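Local coordinates for serine acetyltransferase 1, putative (Entamoeba histolytica, PDB 7BW9), which catalyses the O-acetylation of L-serine by acetyl-CoA, the first step of cysteine biosynthesis, as a left-handed beta-helical hexapeptide-repeat acetyltransferase that binds cysteine, at the interface of chains A and B. Residues are numbered along the deposited sequence; one frame, centred on the assembly and turned at random. Chains: chain A/B, Serine acetyltransferase 1, putative.

The interface of chains A and B. Residues chain A 274-277; chain B 263-265.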
loop_
_atom_site.group_PDB
_atom_site.type_symbol
_atom_site.label_atom_id
_atom_site.label_comp_id
_atom_site.label_asym_id
_atom_site.label_seq_id
_atom_site.Cartn_x
_atom_site.Cartn_y
_atom_site.Cartn_z
ATOM N N GLN A 274 -9.254 -29.387 10.399
ATOM C CA GLN A 274 -8.005 -29.938 9.888
ATOM C C GLN A 274 -8.275 -31.350 9.390
ATOM O O GLN A 274 -8.695 -32.206 10.175
ATOM C CB GLN A 274 -6.971 -29.933 11.019
ATOM C CG GLN A 274 -5.520 -30.048 10.640
ATOM C CD GLN A 274 -4.612 -29.609 11.781
ATOM O OE1 GLN A 274 -4.965 -28.726 12.566
ATOM N NE2 GLN A 274 -3.438 -30.229 11.882
ATOM N N ILE A 275 -8.061 -31.599 8.099
ATOM C CA ILE A 275 -8.260 -32.923 7.512
ATOM C C ILE A 275 -7.006 -33.329 6.752
ATOM O O ILE A 275 -6.330 -32.486 6.147
ATOM C CB ILE A 275 -9.484 -32.966 6.572
ATOM C CG1 ILE A 275 -9.376 -31.889 5.496
ATOM C CG2 ILE A 275 -10.773 -32.781 7.350
ATOM C CD1 ILE A 275 -10.471 -31.963 4.453
ATOM N N THR A 276 -6.703 -34.626 6.775
ATOM C CA THR A 276 -5.573 -35.157 6.023
ATOM C C THR A 276 -5.936 -35.290 4.549
ATOM O O THR A 276 -7.106 -35.463 4.192
ATOM C CB THR A 276 -5.141 -36.523 6.564
ATOM O OG1 THR A 276 -6.259 -37.415 6.536
ATOM C CG2 THR A 276 -4.622 -36.416 8.005
ATOM N N LYS A 277 -4.903 -35.211 3.699
ATOM C CA LYS A 277 -4.941 -35.366 2.227
ATOM C C LYS A 277 -5.356 -34.060 1.564
ATOM O O LYS A 277 -4.510 -33.242 1.203
ATOM C CB LYS A 277 -5.878 -36.501 1.759
ATOM C CG LYS A 277 -5.760 -37.837 2.499
ATOM C CD LYS A 277 -4.360 -38.101 3.056
ATOM C CE LYS A 277 -4.166 -39.573 3.390
ATOM N NZ LYS A 277 -2.727 -39.920 3.588
ATOM N N ASP B 263 0.839 -32.650 4.764
ATOM C CA ASP B 263 -0.277 -33.230 4.006
ATOM C C ASP B 263 -1.629 -32.939 4.651
ATOM O O ASP B 263 -2.552 -33.748 4.568
ATOM C CB ASP B 263 -0.101 -34.745 3.822
ATOM C CG ASP B 263 1.275 -35.108 3.315
ATOM O OD1 ASP B 263 1.765 -34.417 2.396
ATOM O OD2 ASP B 263 1.877 -36.067 3.848
ATOM N N GLN B 264 -1.763 -31.791 5.298
ATOM C CA GLN B 264 -3.018 -31.401 5.916
ATOM C C GLN B 264 -3.676 -30.263 5.146
ATOM O O GLN B 264 -3.032 -29.516 4.398
ATOM C CB GLN B 264 -2.795 -30.984 7.368
ATOM C CG GLN B 264 -2.335 -32.132 8.231
ATOM C CD GLN B 264 -3.469 -32.773 8.963
ATOM O OE1 GLN B 264 -4.282 -33.471 8.372
ATOM N NE2 GLN B 264 -3.528 -32.555 10.265
ATOM N N ILE B 265 -4.981 -30.148 5.357
ATOM C CA ILE B 265 -5.806 -29.068 4.835
ATOM C C ILE B 265 -6.484 -28.414 6.030
ATOM O O ILE B 265 -7.152 -29.101 6.814
ATOM C CB ILE B 265 -6.840 -29.589 3.826
ATOM C CG1 ILE B 265 -6.132 -30.236 2.640
ATOM C CG2 ILE B 265 -7.752 -28.474 3.365
ATOM C CD1 ILE B 265 -7.077 -30.887 1.664
#
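A:Ile275 and B:Ile265 pair as antiparallel partners where strand 273-276 of one chain adds to strand 264-267 of its neighbour, an intermolecular beta-ladder between two copies of a left-handed beta-helix acyltransferase of the hexapeptide-repeat family; the pairing may tie together chains of the three-copy assembly. Each isoleucine gives its N-H to the other's carbonyl: A:Ile275 N lies 3.0 Å from B:Ile265 O, within the carbonyl plane, and B:Ile265 N lies 2.8 Å from A:Ile275 O. Next along the ladder, A:Lys277 N donates to B:Asp263 O at 2.9 Å, extending the register just past the strand ends. The two isoleucine side chains share one face of the ladder and run aslant to each other, A:Ile275 CG1 packing 3.8 Å from B:Ile265 CB. With CG1 beside its backbone N (chi1 -61°) and CD1 extended beyond it, B:Ile265 brings CD1 to 3.5 Å from A:Lys277 O. On the opposite face, B:Gln264 bends at chi2 (-96°) and lays its amide carbon CD 3.8 Å from A:Gln274 CG on one side and against the A:Thr276 methyl on the other. A:Gln274 reaches it with an extended chain, the two side chains crossing nearly perpendicularly and their amide planes turned 65° apart. As modelled, two donors meet at A:Gln274 NE2 and B:Gln264 NE2 (2.8 Å), and two acceptors at B:Gln264 OE1 and A:Ile275 O (3.2 Å). The O/N assignment of the B:Gln264 amide is therefore probably reversed; turning it over would make both pairs complementary.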